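Local coordinates for protein amine Dehydrogenase (Pseudomonas putida, PDB 1JMX) that probably transfers electrons through two covalently bound haems c, as the haem-carrying alpha subunit of a quinohemoprotein amine dehydrogenase, at residues A[80-88]-A[262-270]; A[92-100]-A[151-160]. All blocks are in the same frame, centred on the assembly; numbering follows the deposited sequence.

Interaction 1: residues A[80-88]-A[262-270]; sequences YAMERRLNT and GRMFEAEHD
Arg263 donates a hydrogen bond from NH1 to the carbonyl oxygen of Glu83 (Arg263 NH1 to Glu83 O 2.9 Å); the donor lies nearly on the extension of the C=O bond, and the oxygen is tilted from the guanidinium plane. The same guanidinium reaches end-on to the corner of the chain at Asp270, NH1 and NH2 both gripping Asp270 O, with Arg263 NH2 to Asp270 O at 2.6 Å. Three bonds thus fix its rotation. A second link is the salt bridge from Arg84 NE to Asp270 OD1 (3.3 Å): the oxygen lies in the guanidinium plane, but the nitrogen stands above the carboxylate plane. Bends at chi2 (-62°) and chi3 (-66°) fold Arg84 back so that NE reaches this oxygen, while Leu86 CD1 covers one guanidinium face. Arg85 lays a face of its guanidinium over the aliphatic part of Arg263, Arg85 CZ to Arg263 CD 3.5 Å. Arg85 NH1 and Arg263 NE, like charges, come close here; Arg263 is held by carbonyl oxygens, while the charge of Arg85 is probably offset by two acids: NE bonds Glu83 OE1 almost straight (174°), and NH1 forms a salt bridge to Asp275. Packing completes the contact. Arg84 CG rests 3.5 Å from Phe265 CZ, Arg84 CB lies over the rim of that ring's face, and Glu83 OE2 approaches Gly262 CA. A type I turn, Ala81 to Arg84, presents the Glu83 carbonyl to strand 262-266. The contact joins a loop of the haem-binding region to the hairpin of the last two strands of an eight-stranded antiparallel beta barrel.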
loop_
_atom_site.group_PDB
_atom_site.type_symbol
_atom_site.label_atom_id
_atom_site.label_comp_id
_atom_site.label_asym_id
_atom_site.label_seq_id
_atom_site.Cartn_x
_atom_site.Cartn_y
_atom_site.Cartn_z
ATOM N N TYR A 80 -13.068 -3.468 12.062
ATOM C CA TYR A 80 -11.623 -3.553 12.276
ATOM C C TYR A 80 -10.861 -2.417 11.603
ATOM O O TYR A 80 -9.766 -2.062 12.034
ATOM C CB TYR A 80 -11.067 -4.897 11.785
ATOM C CG TYR A 80 -11.312 -5.202 10.319
ATOM C CD1 TYR A 80 -12.409 -5.965 9.927
ATOM C CD2 TYR A 80 -10.455 -4.721 9.323
ATOM C CE1 TYR A 80 -12.657 -6.243 8.586
ATOM C CE2 TYR A 80 -10.693 -4.995 7.965
ATOM C CZ TYR A 80 -11.799 -5.755 7.612
ATOM O OH TYR A 80 -12.072 -6.025 6.293
ATOM N N ALA A 81 -11.440 -1.861 10.539
ATOM C CA ALA A 81 -10.820 -0.754 9.798
ATOM C C ALA A 81 -10.778 0.519 10.644
ATOM O O ALA A 81 -9.749 1.191 10.708
ATOM C CB ALA A 81 -11.566 -0.505 8.481
ATOM N N MET A 82 -11.899 0.836 11.294
ATOM C CA MET A 82 -11.989 2.019 12.154
ATOM C C MET A 82 -11.184 1.776 13.428
ATOM O O MET A 82 -10.643 2.709 14.020
ATOM C CB MET A 82 -13.444 2.321 12.524
ATOM C CG MET A 82 -14.334 2.713 11.355
ATOM S SD MET A 82 -16.065 2.949 11.830
ATOM C CE MET A 82 -16.621 1.264 11.833
ATOM N N GLU A 83 -11.106 0.510 13.831
ATOM C CA GLU A 83 -10.379 0.107 15.025
ATOM C C GLU A 83 -8.887 -0.034 14.765
ATOM O O GLU A 83 -8.129 -0.422 15.648
ATOM C CB GLU A 83 -10.978 -1.183 15.587
ATOM C CG GLU A 83 -12.415 -0.998 16.086
ATOM C CD GLU A 83 -13.113 -2.304 16.430
ATOM O OE1 GLU A 83 -12.566 -3.379 16.120
ATOM O OE2 GLU A 83 -14.223 -2.259 16.991
ATOM N N ARG A 84 -8.475 0.294 13.545
ATOM C CA ARG A 84 -7.074 0.257 13.143
ATOM C C ARG A 84 -6.376 -1.080 13.340
ATOM O O ARG A 84 -5.217 -1.130 13.751
ATOM C CB ARG A 84 -6.281 1.368 13.850
ATOM C CG ARG A 84 -6.805 2.785 13.607
ATOM C CD ARG A 84 -6.736 3.169 12.138
ATOM N NE ARG A 84 -5.362 3.261 11.656
ATOM C CZ ARG A 84 -5.027 3.408 10.378
ATOM N NH1 ARG A 84 -5.964 3.478 9.440
ATOM N NH2 ARG A 84 -3.753 3.495 10.033
ATOM N N ARG A 85 -7.099 -2.160 13.080
ATOM C CA ARG A 85 -6.533 -3.493 13.180
ATOM C C ARG A 85 -5.956 -3.785 11.794
ATOM O O ARG A 85 -6.571 -4.468 10.975
ATOM C CB ARG A 85 -7.617 -4.500 13.562
ATOM C CG ARG A 85 -8.285 -4.199 14.889
ATOM C CD ARG A 85 -9.261 -5.290 15.250
ATOM N NE ARG A 85 -10.061 -4.968 16.430
ATOM C CZ ARG A 85 -9.733 -5.272 17.688
ATOM N NH1 ARG A 85 -8.604 -5.918 17.955
ATOM N NH2 ARG A 85 -10.544 -4.925 18.684
ATOM N N LEU A 86 -4.775 -3.230 11.538
ATOM C CA LEU A 86 -4.107 -3.380 10.247
ATOM C C LEU A 86 -3.504 -4.743 9.882
ATOM O O LEU A 86 -3.069 -4.929 8.765
ATOM C CB LEU A 86 -3.102 -2.237 10.013
ATOM C CG LEU A 86 -3.713 -0.960 9.401
ATOM C CD1 LEU A 86 -4.714 -0.339 10.345
ATOM C CD2 LEU A 86 -2.635 0.053 9.051
ATOM N N ASN A 87 -3.497 -5.692 10.812
ATOM C CA ASN A 87 -2.987 -7.031 10.529
ATOM C C ASN A 87 -4.144 -7.955 10.152
ATOM O O ASN A 87 -3.952 -9.144 9.935
ATOM C CB ASN A 87 -2.219 -7.606 11.729
ATOM C CG ASN A 87 -0.833 -7.022 11.863
ATOM O OD1 ASN A 87 -0.131 -6.836 10.870
ATOM N ND2 ASN A 87 -0.426 -6.727 13.095
ATOM N N THR A 88 -5.343 -7.386 10.059
ATOM C CA THR A 88 -6.537 -8.141 9.698
ATOM C C THR A 88 -6.419 -8.672 8.279
ATOM O O THR A 88 -6.059 -7.945 7.357
ATOM C CB THR A 88 -7.818 -7.269 9.797
ATOM O OG1 THR A 88 -8.063 -6.918 11.166
ATOM C CG2 THR A 88 -9.034 -8.009 9.258
ATOM N N GLY A 262 -15.205 -2.207 21.402
ATOM C CA GLY A 262 -14.270 -1.624 20.472
ATOM C C GLY A 262 -12.817 -1.866 20.816
ATOM O O GLY A 262 -12.451 -2.902 21.379
ATOM N N ARG A 263 -11.997 -0.873 20.504
ATOM C CA ARG A 263 -10.572 -0.964 20.731
ATOM C C ARG A 263 -10.008 0.370 21.178
ATOM O O ARG A 263 -10.469 1.426 20.758
ATOM C CB ARG A 263 -9.895 -1.426 19.440
ATOM C CG ARG A 263 -8.409 -1.680 19.529
ATOM C CD ARG A 263 -7.920 -2.344 18.260
ATOM N NE ARG A 263 -6.526 -2.739 18.361
ATOM C CZ ARG A 263 -5.518 -2.063 17.830
ATOM N NH1 ARG A 263 -5.743 -0.951 17.142
ATOM N NH2 ARG A 263 -4.281 -2.472 18.035
ATOM N N MET A 264 -9.031 0.307 22.071
ATOM C CA MET A 264 -8.372 1.491 22.582
ATOM C C MET A 264 -6.906 1.327 22.228
ATOM O O MET A 264 -6.282 0.353 22.630
ATOM C CB MET A 264 -8.542 1.567 24.091
ATOM C CG MET A 264 -8.912 2.932 24.594
ATOM S SD MET A 264 -9.163 2.890 26.364
ATOM C CE MET A 264 -8.164 4.263 26.862
ATOM N N PHE A 265 -6.356 2.268 21.468
ATOM C CA PHE A 265 -4.963 2.169 21.045
ATOM C C PHE A 265 -4.199 3.477 21.140
ATOM O O PHE A 265 -4.784 4.544 21.272
ATOM C CB PHE A 265 -4.902 1.649 19.605
ATOM C CG PHE A 265 -5.699 2.469 18.630
ATOM C CD1 PHE A 265 -5.098 3.504 17.912
ATOM C CD2 PHE A 265 -7.052 2.222 18.440
ATOM C CE1 PHE A 265 -5.834 4.279 17.023
ATOM C CE2 PHE A 265 -7.801 2.993 17.553
ATOM C CZ PHE A 265 -7.190 4.025 16.842
ATOM N N GLU A 266 -2.878 3.389 21.073
ATOM C CA GLU A 266 -2.059 4.580 21.112
ATOM C C GLU A 266 -2.293 5.379 19.844
ATOM O O GLU A 266 -2.144 4.867 18.733
ATOM C CB GLU A 266 -0.598 4.211 21.218
ATOM C CG GLU A 266 -0.175 3.819 22.595
ATOM C CD GLU A 266 1.314 3.823 22.723
ATOM O OE1 GLU A 266 1.875 2.751 23.009
ATOM O OE2 GLU A 266 1.929 4.895 22.521
ATOM N N ALA A 267 -2.674 6.638 20.030
ATOM C CA ALA A 267 -2.957 7.561 18.934
ATOM C C ALA A 267 -1.858 7.569 17.883
ATOM O O ALA A 267 -2.117 7.737 16.696
ATOM C CB ALA A 267 -3.130 8.949 19.490
ATOM N N GLU A 268 -0.643 7.299 18.336
ATOM C CA GLU A 268 0.537 7.314 17.491
ATOM C C GLU A 268 0.940 5.937 16.944
ATOM O O GLU A 268 1.609 5.833 15.910
ATOM C CB GLU A 268 1.694 7.921 18.292
ATOM C CG GLU A 268 1.320 9.177 19.113
ATOM C CD GLU A 268 0.440 8.894 20.364
ATOM O OE1 GLU A 268 0.530 7.777 20.940
ATOM O OE2 GLU A 268 -0.342 9.802 20.768
ATOM N N HIS A 269 0.519 4.882 17.638
ATOM C CA HIS A 269 0.865 3.523 17.254
ATOM C C HIS A 269 -0.357 2.636 17.381
ATOM O O HIS A 269 -0.727 2.236 18.489
ATOM C CB HIS A 269 1.957 3.010 18.186
ATOM C CG HIS A 269 3.024 4.016 18.470
ATOM N ND1 HIS A 269 4.144 4.163 17.679
ATOM C CD2 HIS A 269 3.118 4.959 19.436
ATOM C CE1 HIS A 269 4.883 5.155 18.144
ATOM N NE2 HIS A 269 4.280 5.656 19.207
ATOM N N ASP A 270 -0.981 2.313 16.254
ATOM C CA ASP A 270 -2.174 1.485 16.315
ATOM C C ASP A 270 -2.008 -0.014 16.499
ATOM O O ASP A 270 -3.000 -0.723 16.591
ATOM C CB ASP A 270 -3.166 1.814 15.198
ATOM C CG ASP A 270 -2.516 1.940 13.854
ATOM O OD1 ASP A 270 -2.535 3.061 13.310
ATOM O OD2 ASP A 270 -2.014 0.920 13.344
HETATM O O HOH W 1 -2.758 -2.530 13.745
#

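Interaction 2: residues A[92-100]-A[151-160]; sequences FDTQLSETC and QVVPDLAKRY. With HEC (heme c), chain E.
Asp93 and Arg159 form a salt bridge where two helices cross at -118°, their axes 11.0 Å apart, beside a haem c, helix 94-100 carrying the first cysteine of the CXXCH haem-attachment motif. Among the charged groups, Asp93 OD1 lies 3.0 Å from Arg159 NH1, its carboxylate turned 76° from the guanidinium plane; the same guanidinium sets its edge, through NH2, against Leu96 CG. Asp93 is also the N-cap of its helix, OD2 accepting a weak bond from Leu96 N, and Asp155 extends the network through its charge near Arg159 NE. The polar arm of Gln95, extended beyond CG, runs past Val152: NE2 comes 3.4 Å from Asp155 OD1 and OE1 lies against Gln151 CB. With an alanine here, Asp155 would probably lose this amide neighbour and a gap would open beside Val152 CG2. Apolar contacts fill the centre. Leu96 crosses Leu156 at about a right angle, CD2 to CD2 at 3.8 Å. Thr99 and Val152 meet tip to tip through CG2 methyls; Thr99 OG1 donates a hydrogen bond back to Gln95 O (2.6 Å). At the haem, Leu156 CD1 touches methyl CMB, and Val152 CG1 packs on Cys100 SG (4.1 Å), covalently bonded to haem CAB.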
loop_
_atom_site.group_PDB
_atom_site.type_symbol
_atom_site.label_atom_id
_atom_site.label_comp_id
_atom_site.label_asym_id
_atom_site.label_seq_id
_atom_site.Cartn_x
_atom_site.Cartn_y
_atom_site.Cartn_z
ATOM N N PHE A 92 -13.097 -10.928 1.432
ATOM C CA PHE A 92 -14.129 -10.433 0.519
ATOM C C PHE A 92 -14.039 -11.314 -0.721
ATOM O O PHE A 92 -13.073 -12.065 -0.878
ATOM C CB PHE A 92 -13.851 -8.981 0.095
ATOM C CG PHE A 92 -14.079 -7.967 1.175
ATOM C CD1 PHE A 92 -15.354 -7.493 1.439
ATOM C CD2 PHE A 92 -13.014 -7.465 1.908
ATOM C CE1 PHE A 92 -15.570 -6.524 2.420
ATOM C CE2 PHE A 92 -13.212 -6.497 2.890
ATOM C CZ PHE A 92 -14.495 -6.024 3.148
ATOM N N ASP A 93 -15.030 -11.216 -1.604
ATOM C CA ASP A 93 -15.025 -11.992 -2.841
ATOM C C ASP A 93 -13.865 -11.521 -3.730
ATOM O O ASP A 93 -13.396 -10.395 -3.586
ATOM C CB ASP A 93 -16.375 -11.862 -3.560
ATOM C CG ASP A 93 -16.771 -10.420 -3.821
ATOM O OD1 ASP A 93 -16.938 -9.661 -2.841
ATOM O OD2 ASP A 93 -16.923 -10.054 -5.006
ATOM N N THR A 94 -13.413 -12.369 -4.653
ATOM C CA THR A 94 -12.277 -12.031 -5.515
ATOM C C THR A 94 -12.474 -10.793 -6.378
ATOM O O THR A 94 -11.554 -9.999 -6.533
ATOM C CB THR A 94 -11.834 -13.211 -6.425
ATOM O OG1 THR A 94 -12.908 -13.587 -7.294
ATOM C CG2 THR A 94 -11.423 -14.410 -5.593
ATOM N N GLN A 95 -13.675 -10.610 -6.913
ATOM C CA GLN A 95 -13.940 -9.457 -7.761
ATOM C C GLN A 95 -13.697 -8.143 -7.022
ATOM O O GLN A 95 -13.031 -7.255 -7.538
ATOM C CB GLN A 95 -15.358 -9.503 -8.302
ATOM C CG GLN A 95 -15.658 -8.401 -9.268
ATOM C CD GLN A 95 -17.123 -8.316 -9.572
ATOM O OE1 GLN A 95 -17.534 -8.513 -10.710
ATOM N NE2 GLN A 95 -17.932 -8.033 -8.552
ATOM N N LEU A 96 -14.209 -8.045 -5.803
ATOM C CA LEU A 96 -14.034 -6.847 -4.993
ATOM C C LEU A 96 -12.576 -6.706 -4.554
ATOM O O LEU A 96 -12.055 -5.601 -4.474
ATOM C CB LEU A 96 -14.966 -6.899 -3.766
ATOM C CG LEU A 96 -15.201 -5.663 -2.878
ATOM C CD1 LEU A 96 -14.034 -5.404 -1.934
ATOM C CD2 LEU A 96 -15.478 -4.452 -3.749
ATOM N N SER A 97 -11.922 -7.826 -4.267
ATOM C CA SER A 97 -10.521 -7.805 -3.824
ATOM C C SER A 97 -9.547 -7.334 -4.889
ATOM O O SER A 97 -8.702 -6.494 -4.624
ATOM C CB SER A 97 -10.083 -9.194 -3.341
ATOM O OG SER A 97 -10.961 -9.677 -2.340
ATOM N N GLU A 98 -9.652 -7.904 -6.083
ATOM C CA GLU A 98 -8.768 -7.549 -7.186
ATOM C C GLU A 98 -9.036 -6.156 -7.714
ATOM O O GLU A 98 -8.112 -5.397 -7.980
ATOM C CB GLU A 98 -8.922 -8.544 -8.327
ATOM C CG GLU A 98 -8.547 -9.939 -7.935
ATOM C CD GLU A 98 -8.738 -10.935 -9.050
ATOM O OE1 GLU A 98 -9.619 -10.717 -9.916
ATOM O OE2 GLU A 98 -8.012 -11.952 -9.041
ATOM N N THR A 99 -10.312 -5.833 -7.862
ATOM C CA THR A 99 -10.715 -4.543 -8.378
ATOM C C THR A 99 -10.611 -3.416 -7.354
ATOM O O THR A 99 -10.027 -2.381 -7.642
ATOM C CB THR A 99 -12.174 -4.585 -8.900
ATOM O OG1 THR A 99 -12.397 -5.804 -9.622
ATOM C CG2 THR A 99 -12.454 -3.395 -9.819
ATOM N N CYS A 100 -11.123 -3.647 -6.147
ATOM C CA CYS A 100 -11.166 -2.613 -5.107
ATOM C C CYS A 100 -10.362 -2.746 -3.827
ATOM O O CYS A 100 -10.318 -1.803 -3.046
ATOM C CB CYS A 100 -12.624 -2.351 -4.708
ATOM S SG CYS A 100 -13.626 -2.130 -6.176
ATOM N N GLN A 151 -19.669 -4.472 -14.469
ATOM C CA GLN A 151 -19.802 -5.550 -13.496
ATOM C C GLN A 151 -19.759 -5.064 -12.059
ATOM O O GLN A 151 -20.670 -5.334 -11.277
ATOM C CB GLN A 151 -18.693 -6.587 -13.675
ATOM C CG GLN A 151 -19.098 -7.872 -14.358
ATOM C CD GLN A 151 -19.230 -7.721 -15.852
ATOM O OE1 GLN A 151 -20.301 -7.970 -16.417
ATOM N NE2 GLN A 151 -18.143 -7.314 -16.512
ATOM N N VAL A 152 -18.700 -4.334 -11.727
ATOM C CA VAL A 152 -18.478 -3.845 -10.370
ATOM C C VAL A 152 -19.433 -2.776 -9.851
ATOM O O VAL A 152 -19.959 -2.912 -8.747
ATOM C CB VAL A 152 -17.012 -3.378 -10.174
ATOM C CG1 VAL A 152 -16.754 -3.020 -8.710
ATOM C CG2 VAL A 152 -16.040 -4.469 -10.637
ATOM N N VAL A 153 -19.667 -1.721 -10.628
ATOM C CA VAL A 153 -20.564 -0.651 -10.184
ATOM C C VAL A 153 -21.947 -1.179 -9.764
ATOM O O VAL A 153 -22.431 -0.837 -8.693
ATOM C CB VAL A 153 -20.679 0.496 -11.232
ATOM C CG1 VAL A 153 -21.795 1.459 -10.854
ATOM C CG2 VAL A 153 -19.355 1.243 -11.329
ATOM N N PRO A 154 -22.589 -2.023 -10.601
ATOM C CA PRO A 154 -23.910 -2.587 -10.288
ATOM C C PRO A 154 -23.897 -3.517 -9.063
ATOM O O PRO A 154 -24.897 -3.642 -8.362
ATOM C CB PRO A 154 -24.251 -3.364 -11.555
ATOM C CG PRO A 154 -23.541 -2.615 -12.613
ATOM C CD PRO A 154 -22.212 -2.364 -11.984
ATOM N N ASP A 155 -22.772 -4.188 -8.834
ATOM C CA ASP A 155 -22.631 -5.092 -7.696
ATOM C C ASP A 155 -22.477 -4.250 -6.433
ATOM O O ASP A 155 -23.131 -4.508 -5.427
ATOM C CB ASP A 155 -21.408 -6.012 -7.890
ATOM C CG ASP A 155 -21.296 -7.092 -6.814
ATOM O OD1 ASP A 155 -20.211 -7.220 -6.194
ATOM O OD2 ASP A 155 -22.290 -7.826 -6.598
ATOM N N LEU A 156 -21.637 -3.218 -6.513
ATOM C CA LEU A 156 -21.390 -2.320 -5.392
ATOM C C LEU A 156 -22.685 -1.632 -4.975
ATOM O O LEU A 156 -22.919 -1.412 -3.791
ATOM C CB LEU A 156 -20.355 -1.254 -5.772
ATOM C CG LEU A 156 -18.871 -1.575 -5.939
ATOM C CD1 LEU A 156 -18.151 -0.376 -6.525
ATOM C CD2 LEU A 156 -18.262 -1.950 -4.604
ATOM N N ALA A 157 -23.521 -1.299 -5.957
ATOM C CA ALA A 157 -24.791 -0.632 -5.701
ATOM C C ALA A 157 -25.805 -1.555 -5.038
ATOM O O ALA A 157 -26.630 -1.117 -4.246
ATOM C CB ALA A 157 -25.359 -0.071 -6.991
ATOM N N LYS A 158 -25.757 -2.834 -5.378
ATOM C CA LYS A 158 -26.675 -3.802 -4.796
ATOM C C LYS A 158 -26.246 -4.202 -3.375
ATOM O O LYS A 158 -27.080 -4.348 -2.472
ATOM C CB LYS A 158 -26.765 -5.035 -5.698
ATOM C CG LYS A 158 -27.742 -6.089 -5.205
ATOM C CD LYS A 158 -27.901 -7.236 -6.204
ATOM C CE LYS A 158 -28.808 -6.833 -7.363
ATOM N NZ LYS A 158 -29.174 -8.001 -8.238
ATOM N N ARG A 159 -24.939 -4.357 -3.185
ATOM C CA ARG A 159 -24.387 -4.739 -1.894
ATOM C C ARG A 159 -24.356 -3.585 -0.893
ATOM O O ARG A 159 -24.641 -3.775 0.291
ATOM C CB ARG A 159 -22.968 -5.308 -2.062
ATOM C CG ARG A 159 -22.857 -6.441 -3.080
ATOM C CD ARG A 159 -21.671 -7.375 -2.814
ATOM N NE ARG A 159 -20.374 -6.703 -2.676
ATOM C CZ ARG A 159 -19.304 -7.256 -2.088
ATOM N NH1 ARG A 159 -19.373 -8.485 -1.589
ATOM N NH2 ARG A 159 -18.166 -6.574 -1.958
ATOM N N TYR A 160 -24.022 -2.391 -1.378
ATOM C CA TYR A 160 -23.924 -1.213 -0.520
ATOM C C TYR A 160 -24.718 -0.029 -1.056
ATOM O O TYR A 160 -24.131 0.978 -1.437
ATOM C CB TYR A 160 -22.460 -0.794 -0.387
ATOM C CG TYR A 160 -21.505 -1.920 -0.093
ATOM C CD1 TYR A 160 -20.413 -2.155 -0.925
ATOM C CD2 TYR A 160 -21.680 -2.741 1.023
ATOM C CE1 TYR A 160 -19.513 -3.179 -0.655
ATOM C CE2 TYR A 160 -20.785 -3.769 1.312
ATOM C CZ TYR A 160 -19.699 -3.984 0.471
ATOM O OH TYR A 160 -18.783 -4.980 0.755
HETATM FE FE HEC E . -10.017 3.409 -3.882
HETATM C CHA HEC E . -10.027 6.092 -1.892
HETATM C CHB HEC E . -13.318 3.016 -3.289
HETATM C CHC HEC E . -10.079 0.793 -6.033
HETATM C CHD HEC E . -6.672 3.857 -4.491
HETATM N NA HEC E . -11.364 4.331 -2.805
HETATM C C1A HEC E . -11.202 5.431 -2.028
HETATM C C2A HEC E . -12.424 5.819 -1.382
HETATM C C3A HEC E . -13.347 4.939 -1.766
HETATM C C4A HEC E . -12.691 4.026 -2.662
HETATM C CMA HEC E . -14.809 4.920 -1.356
HETATM C CAA HEC E . -12.596 7.012 -0.468
HETATM C CBA HEC E . -13.502 7.965 -1.246
HETATM C CGA HEC E . -13.831 9.279 -0.585
HETATM O O1A HEC E . -13.382 9.567 0.512
HETATM O O2A HEC E . -14.550 10.042 -1.194
HETATM N NB HEC E . -11.385 2.175 -4.515
HETATM C C1B HEC E . -12.737 2.144 -4.168
HETATM C C2B HEC E . -13.478 1.133 -4.843
HETATM C C3B HEC E . -12.575 0.509 -5.651
HETATM C C4B HEC E . -11.270 1.142 -5.425
HETATM C CMB HEC E . -14.986 0.846 -4.695
HETATM C CAB HEC E . -12.953 -0.623 -6.596
HETATM C CBB HEC E . -13.037 -0.246 -8.077
HETATM N NC HEC E . -8.657 2.503 -4.995
HETATM C C1C HEC E . -8.855 1.420 -5.825
HETATM C C2C HEC E . -7.639 1.014 -6.468
HETATM C C3C HEC E . -6.686 1.844 -6.039
HETATM C C4C HEC E . -7.314 2.795 -5.129
HETATM C CMC HEC E . -7.504 -0.155 -7.447
HETATM C CAC HEC E . -5.221 1.656 -6.368
HETATM C CBC HEC E . -4.623 2.287 -7.612
HETATM N ND HEC E . -8.640 4.696 -3.323
HETATM C C1D HEC E . -7.301 4.762 -3.651
HETATM C C2D HEC E . -6.649 5.909 -3.015
HETATM C C3D HEC E . -7.658 6.515 -2.292
HETATM C C4D HEC E . -8.827 5.756 -2.492
HETATM C CMD HEC E . -5.182 6.311 -3.147
HETATM C CAD HEC E . -7.673 7.766 -1.405
HETATM C CBD HEC E . -6.378 8.469 -1.170
HETATM C CGD HEC E . -5.747 8.009 0.102
HETATM O O1D HEC E . -6.036 6.870 0.536
HETATM O O2D HEC E . -4.952 8.778 0.687
#

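In the fold
Both segments of interaction 2 fall between the two segments of interaction 1 in sequence; the centres of the contacts lie 25 Å apart. They nevertheless touch, Tyr80 OH meeting Phe92 CE2 at 3.6 Å, so the start of 80-88 packs on Phe92, shortly before helix 94-100. Interaction 2 belongs wholly to the haem-binding region and lines the pocket of the haem c whose iron is ligated by His104 and His126. In interaction 1 the side chain of Arg84 is about 10 Å from this same haem and about 7 Å from that of Arg108, a haem-binding residue. The side chain of Leu156 is about 11 Å from the second haem c of the chain.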